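Local coordinates for protein putative MAR1 (Leishmania donovani, PDB 1X9G) that is of unknown function but belongs to the isochorismatase superfamily of alpha/beta proteins and is named as a putative MAR1 ribonuclease, at residues L12-Y16 against I172-K178; K61-T65 against L81-H86; V107-F113 against K133-P138; V112-H118 against G141-Q145. All coordinates share one frame; numbering follows the deposited sequence.

Contact 1 (L12-Y16 against I172-K178); sequences LMPHY and ILLQMTK
Q175 holds CG beside its backbone N (chi1 -81°) and runs extended beyond it, a shape that carries the side chain across those of L12 and M13 at about a right angle and brings OE1 to M13 N. Its OE1 accepts the M13 N-H in the carbonyl plane (M13 N to Q175 OE1, 3.1 Å), and L12 lays CB and CD2 against the same amide; S171 takes the NE2 end. M13 bends at chi3 (82°), which lays its sulfur over the helix surface, with SD 3.6 Å from I172 CG2 and 3.8 Å from M176 CG. At the C-terminal end of the helix, M176 O receives Y16 N in its carbonyl plane on a lone pair, at 2.8 Å. H15 CD2 also approaches this oxygen, 3.2 Å from M176 O, while the Y16 ring meets T177 edge-on, CE1 lying 3.5 Å from T177 CG2. H15 sets CE1 over the centre of one face of the Y16 ring. H15 ND1 is bonded to S17 OG, while H15 NE2 and Y16 OH both reach D182. K178 folds its amine back toward M13 O and Q175 O, but the modelled spacings are doubtful. The N-terminal loop thus closes over the end of helix 169-176, whose I172 and Q175 rest on T167 of strand 164-167. L173 instead packs against helices 39-55 and 185-191, and A126 and L122 of the second subunit press on L12 and Q175.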
loop_
_atom_site.group_PDB
_atom_site.type_symbol
_atom_site.label_atom_id
_atom_site.label_comp_id
_atom_site.label_asym_id
_atom_site.label_seq_id
_atom_site.Cartn_x
_atom_site.Cartn_y
_atom_site.Cartn_z
ATOM N N LEU A 12 -9.037 -1.242 16.606
ATOM C CA LEU A 12 -9.537 0.110 16.254
ATOM C C LEU A 12 -9.607 1.003 17.503
ATOM O O LEU A 12 -9.057 0.627 18.533
ATOM C CB LEU A 12 -10.904 0.010 15.567
ATOM C CG LEU A 12 -11.026 -0.738 14.243
ATOM C CD1 LEU A 12 -12.431 -1.158 13.980
ATOM C CD2 LEU A 12 -10.549 0.146 13.101
ATOM N N MET A 13 -10.237 2.175 17.425
ATOM C CA MET A 13 -10.553 2.938 18.657
ATOM C C MET A 13 -11.449 2.106 19.612
ATOM O O MET A 13 -12.395 1.435 19.166
ATOM C CB MET A 13 -11.234 4.276 18.347
ATOM C CG MET A 13 -10.313 5.243 17.627
ATOM S SD MET A 13 -10.637 6.956 17.899
ATOM C CE MET A 13 -9.802 7.200 19.477
ATOM N N PRO A 14 -11.116 2.088 20.913
ATOM C CA PRO A 14 -11.988 1.400 21.870
ATOM C C PRO A 14 -13.165 2.315 22.182
ATOM O O PRO A 14 -13.079 3.515 21.854
ATOM C CB PRO A 14 -11.088 1.215 23.103
ATOM C CG PRO A 14 -10.056 2.276 23.011
ATOM C CD PRO A 14 -9.934 2.699 21.557
ATOM N N HIS A 15 -14.239 1.761 22.779
ATOM C CA HIS A 15 -15.374 2.547 23.295
ATOM C C HIS A 15 -14.869 3.779 24.058
ATOM O O HIS A 15 -13.919 3.683 24.821
ATOM C CB HIS A 15 -16.360 1.710 24.160
ATOM C CG HIS A 15 -17.572 2.496 24.561
ATOM N ND1 HIS A 15 -17.695 3.097 25.801
ATOM C CD2 HIS A 15 -18.652 2.901 23.842
ATOM C CE1 HIS A 15 -18.808 3.812 25.838
ATOM N NE2 HIS A 15 -19.405 3.718 24.662
ATOM N N TYR A 16 -15.502 4.929 23.843
ATOM C CA TYR A 16 -15.044 6.202 24.456
ATOM C C TYR A 16 -14.762 6.195 25.968
ATOM O O TYR A 16 -13.967 7.021 26.449
ATOM C CB TYR A 16 -15.962 7.395 24.119
ATOM C CG TYR A 16 -17.425 7.287 24.545
ATOM C CD1 TYR A 16 -18.434 7.221 23.577
ATOM C CD2 TYR A 16 -17.813 7.309 25.898
ATOM C CE1 TYR A 16 -19.780 7.142 23.929
ATOM C CE2 TYR A 16 -19.189 7.227 26.276
ATOM C CZ TYR A 16 -20.167 7.145 25.271
ATOM O OH TYR A 16 -21.532 7.057 25.549
ATOM N N ILE A 172 -14.125 7.208 12.729
ATOM C CA ILE A 172 -13.687 7.419 14.109
ATOM C C ILE A 172 -14.817 7.705 15.124
ATOM O O ILE A 172 -14.770 7.149 16.235
ATOM C CB ILE A 172 -12.617 8.540 14.163
ATOM C CG1 ILE A 172 -11.261 8.000 13.693
ATOM C CG2 ILE A 172 -12.439 9.105 15.583
ATOM C CD1 ILE A 172 -10.190 9.149 13.544
ATOM N N LEU A 173 -15.807 8.554 14.780
ATOM C CA LEU A 173 -16.940 8.764 15.702
ATOM C C LEU A 173 -17.671 7.456 16.018
ATOM O O LEU A 173 -17.889 7.142 17.164
ATOM C CB LEU A 173 -17.950 9.816 15.227
ATOM C CG LEU A 173 -17.582 11.278 14.955
ATOM C CD1 LEU A 173 -18.739 12.202 15.321
ATOM C CD2 LEU A 173 -16.252 11.779 15.594
ATOM N N LEU A 174 -17.975 6.679 14.989
ATOM C CA LEU A 174 -18.576 5.363 15.079
ATOM C C LEU A 174 -17.782 4.302 15.824
ATOM O O LEU A 174 -18.338 3.283 16.250
ATOM C CB LEU A 174 -18.819 4.869 13.653
ATOM C CG LEU A 174 -19.863 5.674 12.874
ATOM C CD1 LEU A 174 -20.271 4.975 11.578
ATOM C CD2 LEU A 174 -21.134 5.961 13.742
ATOM N N GLN A 175 -16.472 4.485 15.915
ATOM C CA GLN A 175 -15.624 3.475 16.508
ATOM C C GLN A 175 -15.636 3.684 18.014
ATOM O O GLN A 175 -15.532 2.729 18.782
ATOM C CB GLN A 175 -14.199 3.580 15.972
ATOM C CG GLN A 175 -13.924 2.928 14.579
ATOM C CD GLN A 175 -12.541 3.321 14.064
ATOM O OE1 GLN A 175 -11.574 3.237 14.798
ATOM N NE2 GLN A 175 -12.457 3.817 12.838
ATOM N N MET A 176 -15.751 4.933 18.429
ATOM C CA MET A 176 -15.838 5.270 19.822
ATOM C C MET A 176 -17.234 4.999 20.478
ATOM O O MET A 176 -17.294 4.800 21.684
ATOM C CB MET A 176 -15.427 6.736 20.006
ATOM C CG MET A 176 -13.928 7.006 19.865
ATOM S SD MET A 176 -13.489 8.783 19.734
ATOM C CE MET A 176 -12.930 9.101 21.423
ATOM N N THR A 177 -18.328 5.008 19.706
ATOM C CA THR A 177 -19.675 4.693 20.236
ATOM C C THR A 177 -20.169 3.354 19.773
ATOM O O THR A 177 -21.043 3.313 18.927
ATOM C CB THR A 177 -20.785 5.667 19.719
ATOM O OG1 THR A 177 -20.375 6.318 18.518
ATOM C CG2 THR A 177 -21.143 6.716 20.772
ATOM N N LYS A 178 -19.666 2.245 20.281
ATOM C CA LYS A 178 -19.740 1.035 19.465
ATOM C C LYS A 178 -21.155 0.504 19.058
ATOM O O LYS A 178 -21.273 -0.536 18.393
ATOM C CB LYS A 178 -18.845 -0.027 20.088
ATOM C CG LYS A 178 -17.327 0.328 20.092
ATOM C CD LYS A 178 -16.477 -0.896 19.604
ATOM C CE LYS A 178 -14.970 -0.648 19.610
ATOM N NZ LYS A 178 -14.508 0.412 18.612
#

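Contact 2 (K61-T65 against L81-H86); sequences KYIVT and LPKTAH
Two backbone hydrogen bonds join H86 to the strand on its flank. H86 N gives a nearly straight bond to Y62 O (2.9 Å, 168° at the hydrogen), and V64 N returns a weak one to H86 O at 3.3 Å. Donor and acceptor of H86 thus engage the residues before and after I63, which is the bonding pattern of a parallel bridge between I63 and H86. A softer C-H...O contact brings A85 CA within 3.4 Å of Y62 O, so that carbonyl is approached by two successive residues. The aromatic contact is a CH-pi interaction: P82 CG stands over one face of the Y62 ring, 4.1 Å from its centroid and displaced toward the rim. Y62 presents that face because its CG is anti to the backbone N (chi1 -164°), which swings the ring out toward the turn; its hydroxyl is bonded to A46 O of helix 39-55. Purely apolar contacts complete the interface. L81 CD1 presses on V64 CG2 at 3.4 Å and lies obliquely beside the tyrosine, 4.2 Å from Y62 CE2. The segment 82-85 forms a type I turn, closed by A85 N to P82 O (3.1 Å), and delivers H86 alongside the strand. This is the way one of the two outermost strands of the chain's sheet, 86-90, joins the parallel sheet of the isochorismatase-type alpha/beta fold.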
loop_
_atom_site.group_PDB
_atom_site.type_symbol
_atom_site.label_atom_id
_atom_site.label_comp_id
_atom_site.label_asym_id
_atom_site.label_seq_id
_atom_site.Cartn_x
_atom_site.Cartn_y
_atom_site.Cartn_z
ATOM N N LYS A 61 -9.603 14.985 26.317
ATOM C CA LYS A 61 -9.058 16.339 26.297
ATOM C C LYS A 61 -9.012 16.878 24.858
ATOM O O LYS A 61 -9.013 16.100 23.885
ATOM C CB LYS A 61 -7.634 16.350 26.870
ATOM C CG LYS A 61 -7.510 15.535 28.171
ATOM C CD LYS A 61 -5.870 15.460 28.484
ATOM C CE LYS A 61 -5.987 14.584 29.979
ATOM N NZ LYS A 61 -4.526 14.442 30.426
ATOM N N TYR A 62 -8.941 18.201 24.723
ATOM C CA TYR A 62 -8.830 18.820 23.403
ATOM C C TYR A 62 -7.675 19.824 23.399
ATOM O O TYR A 62 -7.569 20.674 24.288
ATOM C CB TYR A 62 -10.151 19.483 23.048
ATOM C CG TYR A 62 -10.325 19.821 21.598
ATOM C CD1 TYR A 62 -11.157 19.042 20.778
ATOM C CD2 TYR A 62 -9.664 20.934 21.025
ATOM C CE1 TYR A 62 -11.329 19.343 19.440
ATOM C CE2 TYR A 62 -9.836 21.254 19.683
ATOM C CZ TYR A 62 -10.671 20.453 18.903
ATOM O OH TYR A 62 -10.859 20.766 17.588
ATOM N N ILE A 63 -6.802 19.729 22.402
ATOM C CA ILE A 63 -5.519 20.426 22.432
ATOM C C ILE A 63 -5.258 21.145 21.089
ATOM O O ILE A 63 -5.419 20.568 20.020
ATOM C CB ILE A 63 -4.365 19.442 22.843
ATOM C CG1 ILE A 63 -4.689 18.749 24.174
ATOM C CG2 ILE A 63 -2.974 20.121 22.876
ATOM C CD1 ILE A 63 -3.699 17.649 24.550
ATOM N N VAL A 64 -4.887 22.412 21.151
ATOM C CA VAL A 64 -4.652 23.227 19.976
ATOM C C VAL A 64 -3.212 23.642 20.130
ATOM O O VAL A 64 -2.829 24.167 21.171
ATOM C CB VAL A 64 -5.533 24.504 20.006
ATOM C CG1 VAL A 64 -5.242 25.428 18.847
ATOM C CG2 VAL A 64 -7.036 24.138 20.069
ATOM N N THR A 65 -2.395 23.372 19.118
ATOM C CA THR A 65 -1.063 23.981 19.065
ATOM C C THR A 65 -1.098 25.058 17.984
ATOM O O THR A 65 -1.726 24.867 16.923
ATOM C CB THR A 65 0.050 22.964 18.725
ATOM O OG1 THR A 65 -0.149 22.519 17.393
ATOM C CG2 THR A 65 0.008 21.773 19.619
ATOM N N LEU A 81 -13.353 26.554 19.327
ATOM C CA LEU A 81 -12.757 25.810 20.427
ATOM C C LEU A 81 -13.701 25.528 21.593
ATOM O O LEU A 81 -14.543 26.373 21.933
ATOM C CB LEU A 81 -11.562 26.609 20.980
ATOM C CG LEU A 81 -10.272 26.761 20.169
ATOM C CD1 LEU A 81 -10.046 25.482 19.320
ATOM C CD2 LEU A 81 -10.261 28.043 19.322
ATOM N N PRO A 82 -13.540 24.359 22.238
ATOM C CA PRO A 82 -14.246 24.092 23.490
ATOM C C PRO A 82 -13.650 24.949 24.617
ATOM O O PRO A 82 -12.473 25.316 24.540
ATOM C CB PRO A 82 -13.967 22.604 23.746
ATOM C CG PRO A 82 -13.296 22.078 22.537
ATOM C CD PRO A 82 -12.680 23.235 21.840
ATOM N N LYS A 83 -14.436 25.267 25.650
ATOM C CA LYS A 83 -13.907 26.069 26.766
ATOM C C LYS A 83 -12.785 25.328 27.483
ATOM O O LYS A 83 -11.866 25.948 28.024
ATOM C CB LYS A 83 -15.005 26.460 27.774
ATOM C CG LYS A 83 -16.259 27.029 27.154
ATOM C CD LYS A 83 -15.951 28.245 26.290
ATOM C CE LYS A 83 -17.219 28.788 25.652
ATOM N NZ LYS A 83 -17.204 30.282 25.671
ATOM N N THR A 84 -12.860 23.999 27.472
ATOM C CA THR A 84 -11.851 23.171 28.112
ATOM C C THR A 84 -10.499 23.080 27.364
ATOM O O THR A 84 -9.557 22.490 27.895
ATOM C CB THR A 84 -12.401 21.752 28.390
ATOM O OG1 THR A 84 -13.208 21.334 27.288
ATOM C CG2 THR A 84 -13.264 21.746 29.664
ATOM N N ALA A 85 -10.397 23.668 26.167
ATOM C CA ALA A 85 -9.205 23.501 25.286
ATOM C C ALA A 85 -7.829 23.872 25.888
ATOM O O ALA A 85 -7.701 24.902 26.546
ATOM C CB ALA A 85 -9.409 24.249 23.948
ATOM N N HIS A 86 -6.798 23.054 25.656
ATOM C CA HIS A 86 -5.458 23.411 26.130
ATOM C C HIS A 86 -4.662 23.958 24.995
ATOM O O HIS A 86 -3.997 23.228 24.241
ATOM C CB HIS A 86 -4.739 22.255 26.777
ATOM C CG HIS A 86 -5.549 21.578 27.826
ATOM N ND1 HIS A 86 -5.356 21.802 29.169
ATOM C CD2 HIS A 86 -6.582 20.706 27.728
ATOM C CE1 HIS A 86 -6.237 21.094 29.857
ATOM N NE2 HIS A 86 -6.990 20.416 29.007
#

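Contact 3 (V107-F113 against K133-P138); sequences VDNAVVF and KRVFLP
N109 and R134 lie side by side and point the same way, their amide and guanidinium planes 73° apart. F136 leans across from the next position on that face: its ring is turned 52° against the N109 amide, and CE1 comes 3.9 Å from N109 CB. The F136 ring also slides CZ over the rim of one guanidinium face, while R134 NH2 reaches onward to L12 O. V111 shares this surface, its CG2 beside F136 CB, and M13 packs on both residues. Beneath run two neighbouring strands, 109-113 and 134-138, crossing at -29° and joined by the regular bonds of a parallel pair, among them A110 N to R134 O at 2.9 Å and F136 N to A110 O at 2.8 Å. They are the two strands of a beta-alpha-beta crossover whose helix, 117-130, packs on the other face against V112 and V135. There V112 and L137 stand side by side, with CB of V112 3.7 Å from L137 CD2. The hydrogen-bond pattern is interrupted at P138, which has no N-H to offer: its CD lies 3.2 Å from V112 O, and its CG meets F113 CB at 3.8 Å. At the opposite end K133 bends at chi2 and chi4, curling its amine round to V107 O (NZ to O, 3.0 Å), in the carbonyl plane; the same NZ also bonds to L104 O.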
loop_
_atom_site.group_PDB
_atom_site.type_symbol
_atom_site.label_atom_id
_atom_site.label_comp_id
_atom_site.label_asym_id
_atom_site.label_seq_id
_atom_site.Cartn_x
_atom_site.Cartn_y
_atom_site.Cartn_z
ATOM N N VAL A 107 -3.087 9.649 29.054
ATOM C CA VAL A 107 -3.905 9.549 27.838
ATOM C C VAL A 107 -3.430 8.328 27.088
ATOM O O VAL A 107 -2.225 8.110 26.985
ATOM C CB VAL A 107 -3.886 10.889 26.979
ATOM C CG1 VAL A 107 -4.397 10.683 25.528
ATOM C CG2 VAL A 107 -4.748 11.984 27.653
ATOM N N ASP A 108 -4.368 7.508 26.608
ATOM C CA ASP A 108 -4.023 6.268 25.881
ATOM C C ASP A 108 -3.989 6.413 24.362
ATOM O O ASP A 108 -3.184 5.740 23.682
ATOM C CB ASP A 108 -4.996 5.174 26.263
ATOM C CG ASP A 108 -4.940 4.875 27.732
ATOM O OD1 ASP A 108 -5.754 5.426 28.509
ATOM O OD2 ASP A 108 -4.028 4.125 28.116
ATOM N N ASN A 109 -4.874 7.279 23.850
ATOM C CA ASN A 109 -5.122 7.442 22.425
ATOM C C ASN A 109 -5.043 8.892 21.991
ATOM O O ASN A 109 -5.549 9.759 22.676
ATOM C CB ASN A 109 -6.513 6.943 22.068
ATOM C CG ASN A 109 -6.859 5.667 22.761
ATOM O OD1 ASN A 109 -7.483 5.689 23.804
ATOM N ND2 ASN A 109 -6.441 4.546 22.204
ATOM N N ALA A 110 -4.445 9.150 20.844
ATOM C CA ALA A 110 -4.422 10.471 20.283
ATOM C C ALA A 110 -5.037 10.419 18.909
ATOM O O ALA A 110 -4.664 9.584 18.094
ATOM C CB ALA A 110 -3.012 10.986 20.211
ATOM N N VAL A 111 -5.993 11.302 18.676
ATOM C CA VAL A 111 -6.628 11.540 17.407
ATOM C C VAL A 111 -6.015 12.844 16.897
ATOM O O VAL A 111 -6.230 13.934 17.476
ATOM C CB VAL A 111 -8.146 11.714 17.603
ATOM C CG1 VAL A 111 -8.855 12.131 16.307
ATOM C CG2 VAL A 111 -8.784 10.484 18.244
ATOM N N VAL A 112 -5.246 12.747 15.812
ATOM C CA VAL A 112 -4.387 13.833 15.355
ATOM C C VAL A 112 -4.900 14.363 14.041
ATOM O O VAL A 112 -5.184 13.600 13.144
ATOM C CB VAL A 112 -2.939 13.371 15.241
ATOM C CG1 VAL A 112 -2.046 14.505 14.797
ATOM C CG2 VAL A 112 -2.451 12.896 16.562
ATOM N N PHE A 113 -5.090 15.670 13.934
ATOM C CA PHE A 113 -5.670 16.208 12.724
ATOM C C PHE A 113 -5.100 17.591 12.496
ATOM O O PHE A 113 -4.595 18.148 13.419
ATOM C CB PHE A 113 -7.200 16.201 12.816
ATOM C CG PHE A 113 -7.731 16.809 14.055
ATOM C CD1 PHE A 113 -8.201 18.136 14.053
ATOM C CD2 PHE A 113 -7.808 16.074 15.233
ATOM C CE1 PHE A 113 -8.690 18.735 15.233
ATOM C CE2 PHE A 113 -8.312 16.658 16.408
ATOM C CZ PHE A 113 -8.744 18.000 16.398
ATOM N N LYS A 133 1.582 5.823 22.697
ATOM C CA LYS A 133 0.148 6.083 22.546
ATOM C C LYS A 133 -0.370 5.434 21.255
ATOM O O LYS A 133 0.422 5.222 20.323
ATOM C CB LYS A 133 -0.148 7.578 22.604
ATOM C CG LYS A 133 -0.238 8.084 24.041
ATOM C CD LYS A 133 1.147 8.433 24.631
ATOM C CE LYS A 133 1.016 9.372 25.820
ATOM N NZ LYS A 133 0.763 8.643 27.094
ATOM N N ARG A 134 -1.655 5.061 21.199
ATOM C CA ARG A 134 -2.189 4.655 19.901
ATOM C C ARG A 134 -2.565 5.927 19.161
ATOM O O ARG A 134 -3.216 6.821 19.737
ATOM C CB ARG A 134 -3.386 3.707 19.967
ATOM C CG ARG A 134 -3.467 2.824 21.184
ATOM C CD ARG A 134 -3.667 1.350 20.920
ATOM N NE ARG A 134 -4.363 0.995 19.677
ATOM C CZ ARG A 134 -5.609 0.521 19.604
ATOM N NH1 ARG A 134 -6.352 0.386 20.709
ATOM N NH2 ARG A 134 -6.126 0.212 18.418
ATOM N N VAL A 135 -2.153 6.036 17.896
ATOM C CA VAL A 135 -2.572 7.182 17.128
ATOM C C VAL A 135 -3.573 6.906 15.991
ATOM O O VAL A 135 -3.474 5.900 15.285
ATOM C CB VAL A 135 -1.412 8.239 16.863
ATOM C CG1 VAL A 135 -0.083 7.807 17.385
ATOM C CG2 VAL A 135 -1.394 8.747 15.452
ATOM N N PHE A 136 -4.577 7.781 15.894
ATOM C CA PHE A 136 -5.692 7.661 14.959
ATOM C C PHE A 136 -5.861 8.949 14.238
ATOM O O PHE A 136 -5.860 10.013 14.862
ATOM C CB PHE A 136 -6.994 7.329 15.688
ATOM C CG PHE A 136 -6.893 6.119 16.547
ATOM C CD1 PHE A 136 -6.400 6.222 17.850
ATOM C CD2 PHE A 136 -7.268 4.861 16.049
ATOM C CE1 PHE A 136 -6.298 5.071 18.654
ATOM C CE2 PHE A 136 -7.153 3.715 16.815
ATOM C CZ PHE A 136 -6.685 3.821 18.131
ATOM N N LEU A 137 -5.993 8.872 12.917
ATOM C CA LEU A 137 -5.865 10.062 12.102
ATOM C C LEU A 137 -7.018 10.106 11.128
ATOM O O LEU A 137 -7.188 9.205 10.360
ATOM C CB LEU A 137 -4.496 10.038 11.353
ATOM C CG LEU A 137 -3.229 10.075 12.226
ATOM C CD1 LEU A 137 -2.288 9.024 11.848
ATOM C CD2 LEU A 137 -2.558 11.457 12.140
ATOM N N PRO A 138 -7.849 11.158 11.183
ATOM C CA PRO A 138 -8.856 11.254 10.136
ATOM C C PRO A 138 -8.249 11.917 8.918
ATOM O O PRO A 138 -7.964 13.126 8.986
ATOM C CB PRO A 138 -9.896 12.186 10.756
ATOM C CG PRO A 138 -9.054 13.128 11.624
ATOM C CD PRO A 138 -7.951 12.259 12.171
#

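Contact 4 (V112-H118 against G141-Q145); sequences VFGIEGH and GLGSQ
S144 OG meets the edge of the H118 imidazole in the ring plane, 2.7 Å from H118 ND1, in a hydrogen bond whose proton could belong to either partner. H118 has CG between its backbone N and carbonyl carbon (chi1 64°), which turns the ND1 edge of the ring toward S144, and its NE2 goes to E170 of the third subunit. A second polar link runs from Q145 N to E116 OE2 (2.9 Å), the donor standing 37° out of the carboxylate plane. Backbone bonds fill in between. G114 N binds G141 O at 2.7 Å, G143 N makes a weak return to G114 O, and G117 N reaches G143 O at 3.0 Å from above the carbonyl plane. The same G143 O lies 3.3 Å from E116 CA. L142 CD2 lies 3.9 Å from F113 CA, and the side chain packs on I121 and F150. The peptide between I115 and E116 is cis and turns the chain sharply from strand 109-115 into helix 117-130. A cis peptide at this strand-to-helix turn, beside the C-terminal ends of the parallel strands, is consistent with the active-site region of isochorismatase-family enzymes.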
loop_
_atom_site.group_PDB
_atom_site.type_symbol
_atom_site.label_atom_id
_atom_site.label_comp_id
_atom_site.label_asym_id
_atom_site.label_seq_id
_atom_site.Cartn_x
_atom_site.Cartn_y
_atom_site.Cartn_z
ATOM N N VAL A 112 -5.246 12.747 15.812
ATOM C CA VAL A 112 -4.387 13.833 15.355
ATOM C C VAL A 112 -4.900 14.363 14.041
ATOM O O VAL A 112 -5.184 13.600 13.144
ATOM C CB VAL A 112 -2.939 13.371 15.241
ATOM C CG1 VAL A 112 -2.046 14.505 14.797
ATOM C CG2 VAL A 112 -2.451 12.896 16.562
ATOM N N PHE A 113 -5.090 15.670 13.934
ATOM C CA PHE A 113 -5.670 16.208 12.724
ATOM C C PHE A 113 -5.100 17.591 12.496
ATOM O O PHE A 113 -4.595 18.148 13.419
ATOM C CB PHE A 113 -7.200 16.201 12.816
ATOM C CG PHE A 113 -7.731 16.809 14.055
ATOM C CD1 PHE A 113 -8.201 18.136 14.053
ATOM C CD2 PHE A 113 -7.808 16.074 15.233
ATOM C CE1 PHE A 113 -8.690 18.735 15.233
ATOM C CE2 PHE A 113 -8.312 16.658 16.408
ATOM C CZ PHE A 113 -8.744 18.000 16.398
ATOM N N GLY A 114 -5.164 18.106 11.272
ATOM C CA GLY A 114 -4.549 19.373 10.891
ATOM C C GLY A 114 -3.535 19.351 9.738
ATOM O O GLY A 114 -3.586 18.499 8.868
ATOM N N ILE A 115 -2.572 20.265 9.809
ATOM C CA ILE A 115 -1.699 20.621 8.752
ATOM C C ILE A 115 -0.286 20.793 9.361
ATOM O O ILE A 115 -0.198 21.174 10.490
ATOM C CB ILE A 115 -2.220 21.890 8.094
ATOM C CG1 ILE A 115 -1.866 21.856 6.610
ATOM C CG2 ILE A 115 -1.719 23.249 8.788
ATOM C CD1 ILE A 115 -3.067 21.594 5.739
ATOM N N GLU A 116 0.819 20.429 8.674
ATOM C CA GLU A 116 0.845 19.751 7.368
ATOM C C GLU A 116 1.207 18.290 7.503
ATOM O O GLU A 116 2.111 17.942 8.277
ATOM C CB GLU A 116 1.869 20.418 6.455
ATOM C CG GLU A 116 1.706 21.916 6.298
ATOM C CD GLU A 116 2.163 22.443 4.937
ATOM O OE1 GLU A 116 2.706 23.569 4.928
ATOM O OE2 GLU A 116 1.993 21.761 3.885
ATOM N N GLY A 117 0.543 17.453 6.689
ATOM C CA GLY A 117 0.688 15.980 6.700
ATOM C C GLY A 117 2.117 15.461 6.776
ATOM O O GLY A 117 2.421 14.525 7.528
ATOM N N HIS A 118 3.000 16.106 6.011
ATOM C CA HIS A 118 4.386 15.669 5.866
ATOM C C HIS A 118 5.375 16.379 6.788
ATOM O O HIS A 118 6.584 16.090 6.727
ATOM C CB HIS A 118 4.826 15.872 4.425
ATOM C CG HIS A 118 4.831 17.305 4.011
ATOM N ND1 HIS A 118 3.665 18.022 3.809
ATOM C CD2 HIS A 118 5.850 18.173 3.817
ATOM C CE1 HIS A 118 3.974 19.263 3.459
ATOM N NE2 HIS A 118 5.294 19.373 3.442
ATOM N N GLY A 141 -9.291 15.288 7.822
ATOM C CA GLY A 141 -8.892 16.537 8.430
ATOM C C GLY A 141 -7.380 16.661 8.403
ATOM O O GLY A 141 -6.775 17.196 9.341
ATOM N N LEU A 142 -6.771 16.151 7.332
ATOM C CA LEU A 142 -5.351 16.403 7.054
ATOM C C LEU A 142 -5.166 17.093 5.701
ATOM O O LEU A 142 -6.033 16.992 4.807
ATOM C CB LEU A 142 -4.502 15.133 7.125
ATOM C CG LEU A 142 -4.527 14.176 8.325
ATOM C CD1 LEU A 142 -4.010 12.774 7.905
ATOM C CD2 LEU A 142 -3.832 14.714 9.608
ATOM N N GLY A 143 -4.065 17.853 5.591
ATOM C CA GLY A 143 -3.676 18.495 4.325
ATOM C C GLY A 143 -2.217 18.949 4.256
ATOM O O GLY A 143 -1.548 19.065 5.273
ATOM N N SER A 144 -1.743 19.197 3.041
ATOM C CA SER A 144 -0.418 19.738 2.770
ATOM C C SER A 144 -0.610 20.765 1.659
ATOM O O SER A 144 -1.620 20.732 0.960
ATOM C CB SER A 144 0.529 18.637 2.298
ATOM O OG SER A 144 0.959 17.857 3.407
ATOM N N GLN A 145 0.332 21.682 1.468
ATOM C CA GLN A 145 0.249 22.553 0.282
ATOM C C GLN A 145 0.321 21.811 -1.043
ATOM O O GLN A 145 -0.441 22.120 -1.950
ATOM C CB GLN A 145 1.280 23.660 0.337
ATOM C CG GLN A 145 0.903 24.710 1.292
ATOM C CD GLN A 145 2.004 25.706 1.510
ATOM O OE1 GLN A 145 2.441 25.898 2.634
ATOM N NE2 GLN A 145 2.468 26.347 0.429
#

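Contacts 3 and 4 hold the same two strands, sharing V112 and F113. Contact 3 is the regular sheet core near the middle of the chain, apolar except at its N109 and K133-R134 end, whereas contact 4 is the looser, glycine-rich and more polar end where the strands give way to loops. Contact 2, only partly buried, adds an outer strand, 86-90, at one edge of the sheet and meets contacts 3 and 4 through Y62 and F113. Contact 1 is buried but peripheral: it ties a loop to a helix end, encloses the other three along the chain, and touches contact 3 through M13 on F136 and V111 and a probable hydrogen bond from R134 to L12 O. Contacts 1 and 4 each adjoin another subunit.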